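Local coordinates for Cog5 (Kluyveromyces lactis, PDB 4U6U), which pairs with Cog7 within the conserved oligomeric Golgi complex, a multisubunit tethering complex, and so probably takes part in tethering vesicles at the Golgi before fusion, at residues Y40-I44 with C94-V99; I68-H72 with N102-L106; N113-C118 with R130-I135. The protein carries 7 engineered substitutions. All coordinates share one frame. Residues are numbered along the deposited sequence.

Contact 1 of 3, residues Y40-I44 with C94-V99; sequences YVHMI and CENNVV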
loop_
_atom_site.group_PDB
_atom_site.type_symbol
_atom_site.label_atom_id
_atom_site.label_comp_id
_atom_site.label_asym_id
_atom_site.label_seq_id
_atom_site.Cartn_x
_atom_site.Cartn_y
_atom_site.Cartn_z
ATOM N N TYR B 40 15.042 -11.413 -10.578
ATOM C CA TYR B 40 13.734 -11.534 -9.918
ATOM C C TYR B 40 13.730 -12.709 -8.949
ATOM O O TYR B 40 13.459 -12.543 -7.760
ATOM C CB TYR B 40 12.625 -11.715 -10.955
ATOM C CG TYR B 40 11.203 -11.754 -10.417
ATOM C CD1 TYR B 40 10.545 -10.587 -10.035
ATOM C CD2 TYR B 40 10.513 -12.957 -10.306
ATOM C CE1 TYR B 40 9.235 -10.617 -9.560
ATOM C CE2 TYR B 40 9.212 -12.997 -9.828
ATOM C CZ TYR B 40 8.578 -11.826 -9.451
ATOM O OH TYR B 40 7.280 -11.872 -8.972
ATOM N N VAL B 41 14.049 -13.890 -9.468
ATOM C CA VAL B 41 14.152 -15.104 -8.664
ATOM C C VAL B 41 15.084 -14.985 -7.442
ATOM O O VAL B 41 14.734 -15.411 -6.333
ATOM C CB VAL B 41 14.597 -16.266 -9.547
ATOM C CG1 VAL B 41 15.361 -17.325 -8.748
ATOM C CG2 VAL B 41 13.378 -16.846 -10.244
ATOM N N HIS B 42 16.265 -14.415 -7.643
ATOM C CA HIS B 42 17.208 -14.221 -6.543
ATOM C C HIS B 42 16.560 -13.417 -5.440
ATOM O O HIS B 42 16.887 -13.569 -4.262
ATOM C CB HIS B 42 18.466 -13.500 -7.006
ATOM C CG HIS B 42 19.575 -14.416 -7.400
ATOM N ND1 HIS B 42 19.929 -14.634 -8.715
ATOM C CD2 HIS B 42 20.412 -15.175 -6.657
ATOM C CE1 HIS B 42 20.938 -15.481 -8.762
ATOM N NE2 HIS B 42 21.252 -15.825 -7.524
ATOM N N MET B 43 15.660 -12.532 -5.851
ATOM C CA MET B 43 14.936 -11.684 -4.926
ATOM C C MET B 43 13.853 -12.448 -4.200
ATOM O O MET B 43 13.701 -12.322 -2.991
ATOM C CB MET B 43 14.352 -10.504 -5.679
ATOM C CG MET B 43 15.411 -9.519 -6.068
ATOM S SD MET B 43 14.697 -7.891 -6.134
ATOM C CE MET B 43 13.647 -8.099 -7.564
ATOM N N ILE B 44 13.115 -13.256 -4.937
ATOM C CA ILE B 44 12.158 -14.147 -4.323
ATOM C C ILE B 44 12.835 -15.104 -3.348
ATOM O O ILE B 44 12.320 -15.386 -2.268
ATOM C CB ILE B 44 11.393 -14.903 -5.399
ATOM C CG1 ILE B 44 10.405 -13.928 -6.024
ATOM C CG2 ILE B 44 10.666 -16.102 -4.828
ATOM C CD1 ILE B 44 9.223 -14.578 -6.623
ATOM N N CYS B 94 4.738 -17.592 -9.550
ATOM C CA CYS B 94 5.320 -17.339 -8.241
ATOM C C CYS B 94 4.812 -15.973 -7.745
ATOM O O CYS B 94 4.863 -15.687 -6.550
ATOM C CB CYS B 94 6.852 -17.471 -8.238
ATOM S SG CYS B 94 7.845 -16.352 -9.203
ATOM N N GLU B 95 4.356 -15.125 -8.669
ATOM C CA GLU B 95 3.828 -13.805 -8.309
ATOM C C GLU B 95 2.624 -13.915 -7.372
ATOM O O GLU B 95 2.401 -13.037 -6.530
ATOM C CB GLU B 95 3.433 -13.014 -9.564
ATOM C CG GLU B 95 2.722 -11.673 -9.305
ATOM C CD GLU B 95 3.608 -10.580 -8.724
ATOM O OE1 GLU B 95 3.106 -9.819 -7.866
ATOM O OE2 GLU B 95 4.790 -10.480 -9.121
ATOM N N ASN B 96 1.845 -14.984 -7.517
ATOM C CA ASN B 96 0.691 -15.187 -6.641
ATOM C C ASN B 96 0.896 -16.339 -5.649
ATOM O O ASN B 96 0.109 -16.503 -4.722
ATOM C CB ASN B 96 -0.599 -15.382 -7.452
ATOM C CG ASN B 96 -0.676 -16.726 -8.131
ATOM O OD1 ASN B 96 -1.026 -17.729 -7.513
ATOM N ND2 ASN B 96 -0.380 -16.749 -9.421
ATOM N N ASN B 97 1.953 -17.126 -5.834
ATOM C CA ASN B 97 2.214 -18.261 -4.951
ATOM C C ASN B 97 3.198 -17.938 -3.847
ATOM O O ASN B 97 3.228 -18.609 -2.820
ATOM C CB ASN B 97 2.769 -19.451 -5.731
ATOM C CG ASN B 97 1.691 -20.278 -6.369
ATOM O OD1 ASN B 97 0.505 -20.079 -6.101
ATOM N ND2 ASN B 97 2.091 -21.240 -7.190
ATOM N N VAL B 98 4.016 -16.918 -4.061
ATOM C CA VAL B 98 5.003 -16.548 -3.065
ATOM C C VAL B 98 4.845 -15.078 -2.682
ATOM O O VAL B 98 4.754 -14.763 -1.494
ATOM C CB VAL B 98 6.442 -16.833 -3.555
ATOM C CG1 VAL B 98 7.449 -16.449 -2.493
ATOM C CG2 VAL B 98 6.599 -18.305 -3.908
ATOM N N VAL B 99 4.771 -14.180 -3.665
ATOM C CA VAL B 99 4.828 -12.754 -3.337
ATOM C C VAL B 99 3.462 -12.202 -2.967
ATOM O O VAL B 99 3.365 -11.455 -2.010
ATOM C CB VAL B 99 5.461 -11.892 -4.474
ATOM C CG1 VAL B 99 5.765 -12.734 -5.678
ATOM C CG2 VAL B 99 4.600 -10.659 -4.817
#
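This is a buried helix-to-helix packing contact in the helical rod of a CATCHR-family tethering subunit, joining the C-terminal part of the long helix 11-47 to the first turns of helix 92-118. The two segments run in nearly the same direction, 21° apart, with axes 11.9 Å from each other at closest approach. At that spacing the gap must be filled by side chains, and the contact illustrates how two residues one helical turn apart can do it. Y40 and I44 both point toward 94-99, and C94 faces them from the other helix. The sulfur serves both: C94 SG lies 3.4 Å from I44 CD1 and 3.7 Å from Y40 CE2. C94 SG sits at the edge of the Y40 ring, 5.0 Å from its centroid, a Cys sulfur-aromatic contact. V98 and V99 continue the apolar surface, with I44 CG2 4.0 Å from V98 CG1 and I44 CD1 4.0 Å from V99 CG1. Within 94-99 the helix widens into a pi-type turn, in which V99 N reaches C94 O at 3.3 Å while V98 N also bonds to C94 O at 2.9 Å. Beyond the pair, Y40 packs on L75 and N78 of helix 61-81, and the Cog7 chain touches both helices, with L36 of Cog7 against V41 and Q32 of Cog7 against C94. The CA-to-CB bond of E95 points sideways, but its carboxylate reaches the edge of the Y40 ring, where Y40 OH donates a hydrogen bond to E95 OE2 at 2.9 Å.

Contact 2 of 3, residues I68-H72 with N102-L106; sequences IAALH and NRQEL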
loop_
_atom_site.group_PDB
_atom_site.type_symbol
_atom_site.label_atom_id
_atom_site.label_comp_id
_atom_site.label_asym_id
_atom_site.label_seq_id
_atom_site.Cartn_x
_atom_site.Cartn_y
_atom_site.Cartn_z
ATOM N N ILE B 68 11.204 -6.397 4.673
ATOM C CA ILE B 68 10.329 -7.131 3.756
ATOM C C ILE B 68 9.572 -6.169 2.833
ATOM O O ILE B 68 9.371 -6.457 1.650
ATOM C CB ILE B 68 9.334 -8.042 4.498
ATOM C CG1 ILE B 68 10.079 -9.222 5.120
ATOM C CG2 ILE B 68 8.260 -8.575 3.541
ATOM C CD1 ILE B 68 9.165 -10.235 5.777
ATOM N N ALA B 69 9.146 -5.031 3.375
ATOM C CA ALA B 69 8.429 -4.037 2.578
ATOM C C ALA B 69 9.309 -3.495 1.464
ATOM O O ALA B 69 8.872 -3.398 0.318
ATOM C CB ALA B 69 7.944 -2.904 3.451
ATOM N N ALA B 70 10.547 -3.151 1.817
ATOM C CA ALA B 70 11.527 -2.636 0.865
ATOM C C ALA B 70 11.784 -3.633 -0.272
ATOM O O ALA B 70 11.951 -3.245 -1.436
ATOM C CB ALA B 70 12.810 -2.301 1.570
ATOM N N LEU B 71 11.840 -4.913 0.083
ATOM C CA LEU B 71 11.976 -5.986 -0.889
ATOM C C LEU B 71 10.806 -5.940 -1.868
ATOM O O LEU B 71 10.973 -6.141 -3.059
ATOM C CB LEU B 71 12.030 -7.349 -0.192
ATOM C CG LEU B 71 13.171 -8.313 -0.525
ATOM C CD1 LEU B 71 13.228 -8.654 -2.007
ATOM C CD2 LEU B 71 14.486 -7.733 -0.082
ATOM N N HIS B 72 9.610 -5.684 -1.365
ATOM C CA HIS B 72 8.461 -5.586 -2.255
ATOM C C HIS B 72 8.567 -4.389 -3.179
ATOM O O HIS B 72 8.071 -4.420 -4.302
ATOM C CB HIS B 72 7.163 -5.526 -1.456
ATOM C CG HIS B 72 6.642 -6.875 -1.095
ATOM N ND1 HIS B 72 5.883 -7.632 -1.959
ATOM C CD2 HIS B 72 6.811 -7.623 0.023
ATOM C CE1 HIS B 72 5.588 -8.782 -1.380
ATOM N NE2 HIS B 72 6.141 -8.803 -0.178
ATOM N N ASN B 102 3.051 -13.446 0.687
ATOM C CA ASN B 102 4.004 -12.708 1.523
ATOM C C ASN B 102 3.595 -11.246 1.680
ATOM O O ASN B 102 3.762 -10.646 2.741
ATOM C CB ASN B 102 5.414 -12.797 0.938
ATOM C CG ASN B 102 6.471 -12.151 1.835
ATOM O OD1 ASN B 102 6.565 -10.918 1.927
ATOM N ND2 ASN B 102 7.282 -12.986 2.494
ATOM N N ARG B 103 3.052 -10.702 0.596
ATOM C CA ARG B 103 2.553 -9.338 0.510
ATOM C C ARG B 103 1.413 -9.208 1.490
ATOM O O ARG B 103 1.456 -8.395 2.404
ATOM C CB ARG B 103 2.098 -9.060 -0.921
ATOM C CG ARG B 103 1.816 -7.653 -1.364
ATOM C CD ARG B 103 1.494 -7.778 -2.857
ATOM N NE ARG B 103 1.594 -6.529 -3.597
ATOM C CZ ARG B 103 0.608 -5.647 -3.707
ATOM N NH1 ARG B 103 -0.554 -5.871 -3.108
ATOM N NH2 ARG B 103 0.789 -4.538 -4.410
ATOM N N GLN B 104 0.404 -10.050 1.310
ATOM C CA GLN B 104 -0.783 -10.019 2.149
ATOM C C GLN B 104 -0.537 -10.298 3.632
ATOM O O GLN B 104 -1.187 -9.703 4.484
ATOM C CB GLN B 104 -1.793 -11.014 1.615
ATOM C CG GLN B 104 -2.896 -10.376 0.825
ATOM C CD GLN B 104 -3.905 -11.401 0.380
ATOM O OE1 GLN B 104 -3.546 -12.543 0.092
ATOM N NE2 GLN B 104 -5.185 -11.026 0.381
ATOM N N GLU B 105 0.396 -11.180 3.954
ATOM C CA GLU B 105 0.768 -11.359 5.352
ATOM C C GLU B 105 1.396 -10.072 5.933
ATOM O O GLU B 105 1.164 -9.714 7.097
ATOM C CB GLU B 105 1.717 -12.549 5.516
ATOM C CG GLU B 105 1.960 -12.930 6.977
ATOM C CD GLU B 105 3.399 -13.295 7.265
ATOM O OE1 GLU B 105 3.965 -12.773 8.253
ATOM O OE2 GLU B 105 3.960 -14.113 6.509
ATOM N N LEU B 106 2.196 -9.390 5.114
ATOM C CA LEU B 106 2.853 -8.143 5.509
ATOM C C LEU B 106 1.824 -7.043 5.724
ATOM O O LEU B 106 1.930 -6.253 6.665
ATOM C CB LEU B 106 3.870 -7.717 4.449
ATOM C CG LEU B 106 5.099 -6.894 4.848
ATOM C CD1 LEU B 106 4.748 -5.465 5.178
ATOM C CD2 LEU B 106 5.809 -7.540 6.026
#
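I68 lays its CG2 methyl between two side chains of the facing helix, 3.6 Å from L106 CD2 and 3.3 Å from N102 OD1. The contact is an oblique helix-helix crossing, at -135° with axes 10.8 Å apart, between helix 61-81 and helix 92-118 of this helical rod. I68 and H72 stand one turn apart, as do N102 and L106, and because the helices run in roughly opposite senses the apolar I68 and L106 meet at one end and the polar H72 and N102 at the other. L106 also reaches A69, whose CB is 4.4 Å from L106 CD1. The same leucine packs on L141 of helix 128-141 and on L52 of a loop, so the junction extends beyond two helices. R103 borders the polar end, its CB 3.5 Å from H72 CE1. The one hydrogen bond between the segments is nearly straight: H72 NE2 donates to N102 OD1 at 3.0 Å, with an angle of 162° at the hydrogen.

Contact 3 of 3, residues N113-C118 with R130-I135; sequences NLTRDC and RIVTLI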
loop_
_atom_site.group_PDB
_atom_site.type_symbol
_atom_site.label_atom_id
_atom_site.label_comp_id
_atom_site.label_asym_id
_atom_site.label_seq_id
_atom_site.Cartn_x
_atom_site.Cartn_y
_atom_site.Cartn_z
ATOM N N ASN B 113 -1.074 -3.508 13.105
ATOM C CA ASN B 113 -0.178 -2.807 14.021
ATOM C C ASN B 113 -0.447 -1.298 14.048
ATOM O O ASN B 113 -0.251 -0.642 15.067
ATOM C CB ASN B 113 1.286 -3.080 13.666
ATOM C CG ASN B 113 2.037 -3.769 14.791
ATOM O OD1 ASN B 113 2.602 -3.112 15.669
ATOM N ND2 ASN B 113 2.046 -5.100 14.771
ATOM N N LEU B 114 -0.873 -0.749 12.917
ATOM C CA LEU B 114 -1.202 0.668 12.831
ATOM C C LEU B 114 -2.552 0.957 13.495
ATOM O O LEU B 114 -2.717 1.968 14.186
ATOM C CB LEU B 114 -1.215 1.135 11.375
ATOM C CG LEU B 114 -1.681 2.571 11.128
ATOM C CD1 LEU B 114 -0.749 3.561 11.811
ATOM C CD2 LEU B 114 -1.787 2.868 9.637
ATOM N N THR B 115 -3.532 0.089 13.254
ATOM C CA THR B 115 -4.850 0.286 13.849
ATOM C C THR B 115 -4.722 0.271 15.376
ATOM O O THR B 115 -5.178 1.188 16.058
ATOM C CB THR B 115 -5.889 -0.808 13.383
ATOM O OG1 THR B 115 -5.303 -2.115 13.435
ATOM C CG2 THR B 115 -6.366 -0.566 11.963
ATOM N N ARG B 116 -4.037 -0.747 15.886
ATOM C CA ARG B 116 -3.803 -0.928 17.314
ATOM C C ARG B 116 -3.054 0.238 17.923
ATOM O O ARG B 116 -3.365 0.671 19.035
ATOM C CB ARG B 116 -3.085 -2.258 17.539
ATOM C CG ARG B 116 -2.793 -2.625 18.966
ATOM C CD ARG B 116 -2.429 -4.089 19.001
ATOM N NE ARG B 116 -1.158 -4.380 18.355
ATOM C CZ ARG B 116 -0.931 -5.493 17.661
ATOM N NH1 ARG B 116 -1.900 -6.396 17.521
ATOM N NH2 ARG B 116 0.253 -5.697 17.092
ATOM N N ASP B 117 -2.075 0.757 17.193
ATOM C CA ASP B 117 -1.273 1.854 17.708
ATOM C C ASP B 117 -2.060 3.177 17.656
ATOM O O ASP B 117 -1.699 4.149 18.300
ATOM C CB ASP B 117 0.050 1.952 16.938
ATOM C CG ASP B 117 1.085 0.931 17.422
ATOM O OD1 ASP B 117 0.755 0.099 18.303
ATOM O OD2 ASP B 117 2.230 0.950 16.912
ATOM N N CYS B 118 -3.153 3.212 16.911
ATOM C CA CYS B 118 -3.935 4.442 16.820
ATOM C C CYS B 118 -5.098 4.493 17.812
ATOM O O CYS B 118 -5.475 5.558 18.297
ATOM C CB CYS B 118 -4.482 4.617 15.413
ATOM S SG CYS B 118 -3.326 5.336 14.289
ATOM N N ARG B 130 6.688 6.664 15.504
ATOM C CA ARG B 130 6.394 5.272 15.162
ATOM C C ARG B 130 5.253 5.166 14.157
ATOM O O ARG B 130 5.367 4.483 13.145
ATOM C CB ARG B 130 6.050 4.461 16.416
ATOM C CG ARG B 130 5.476 3.083 16.097
ATOM C CD ARG B 130 5.833 2.032 17.138
ATOM N NE ARG B 130 5.160 0.762 16.860
ATOM C CZ ARG B 130 5.775 -0.414 16.733
ATOM N NH1 ARG B 130 7.101 -0.510 16.865
ATOM N NH2 ARG B 130 5.053 -1.501 16.479
ATOM N N ILE B 131 4.164 5.871 14.441
ATOM C CA ILE B 131 2.960 5.863 13.608
ATOM C C ILE B 131 3.190 6.450 12.223
ATOM O O ILE B 131 2.669 5.925 11.237
ATOM C CB ILE B 131 1.804 6.621 14.313
ATOM C CG1 ILE B 131 1.312 5.795 15.507
ATOM C CG2 ILE B 131 0.651 6.894 13.358
ATOM C CD1 ILE B 131 0.292 6.480 16.342
ATOM N N VAL B 132 3.964 7.531 12.147
ATOM C CA VAL B 132 4.322 8.110 10.855
ATOM C C VAL B 132 5.003 7.059 9.984
ATOM O O VAL B 132 4.720 6.959 8.787
ATOM C CB VAL B 132 5.235 9.353 11.000
ATOM C CG1 VAL B 132 5.797 9.763 9.651
ATOM C CG2 VAL B 132 4.453 10.510 11.587
ATOM N N THR B 133 5.862 6.248 10.599
ATOM C CA THR B 133 6.576 5.207 9.861
ATOM C C THR B 133 5.578 4.188 9.305
ATOM O O THR B 133 5.685 3.777 8.147
ATOM C CB THR B 133 7.636 4.477 10.750
ATOM O OG1 THR B 133 8.439 5.438 11.448
ATOM C CG2 THR B 133 8.539 3.572 9.905
ATOM N N LEU B 134 4.602 3.803 10.124
ATOM C CA LEU B 134 3.548 2.889 9.692
ATOM C C LEU B 134 2.741 3.451 8.517
ATOM O O LEU B 134 2.465 2.736 7.550
ATOM C CB LEU B 134 2.614 2.562 10.857
ATOM C CG LEU B 134 2.979 1.379 11.758
ATOM C CD1 LEU B 134 3.715 0.313 10.961
ATOM C CD2 LEU B 134 3.774 1.817 12.986
ATOM N N ILE B 135 2.372 4.730 8.591
ATOM C CA ILE B 135 1.609 5.365 7.512
ATOM C C ILE B 135 2.361 5.327 6.191
ATOM O O ILE B 135 1.833 4.827 5.192
ATOM C CB ILE B 135 1.256 6.844 7.829
ATOM C CG1 ILE B 135 0.259 6.915 8.992
ATOM C CG2 ILE B 135 0.665 7.535 6.599
ATOM C CD1 ILE B 135 -0.209 8.320 9.329
#
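L114 is the apolar centre of this antiparallel helix pair, its CD1 lying 3.6 Å from L134 CB and 3.9 Å from I131 CG2. Its CA-to-CB bond points sideways, but the t,p rotamer carries CD1 across the gap. L114 and L134 also mark the nearest backbone approach, their CA atoms 6.1 Å apart, while the segment axes come within 10.0 Å and cross at -148°. I131 fills the next turn: its CD1 is 4.3 Å from C118 SG and 3.6 Å from D117 O, bringing the apolar layer against the end of helix 92-118. Toward the edge, aliphatic packing gives way to charge. R130 extends its side chain across to the facing helix, where R130 NE meets D117 OD2 at 2.9 Å in a salt bridge whose hydrogen bond is nearly straight, and R130 NH2 makes a weak hydrogen bond to N113 OD1 at 3.0 Å. One arginine thus ties together two residues a helical turn apart. D117 has a second cationic partner, K123, in the short connection between the helices. The arrangement is a helical hairpin, with helix 122-126 inside its turn, part of the rod of packed helices characteristic of CATCHR-family tethering subunits. Helix 143-167 packs on its L114 side through L146 and T149, while helix 61-81 meets 130-135 through L62 against R130 and L66 against T133.

In the fold
Helix 92-118 is common to all three contacts, and meets a different helix in each: 11-47 in contact 1, 61-81 in contact 2 and 128-141 in contact 3. Contacts 1 and 2 touch, with V99 O 3.5 Å from H72 CE1, whereas contacts 2 and 3 stay about 8 Å apart at their nearest atoms. Contacts 1 and 3 are both buried, although the centre of contact 1 lies about 26 Å from the centre of the chain and that of contact 3 about 9 Å; contact 2 is partly buried. Each joins apolar packing to a polar link, which changes along the helix: tyrosine to carboxylate near Cog7, histidine to amide in the middle, and an arginine salt bridge within the hairpin.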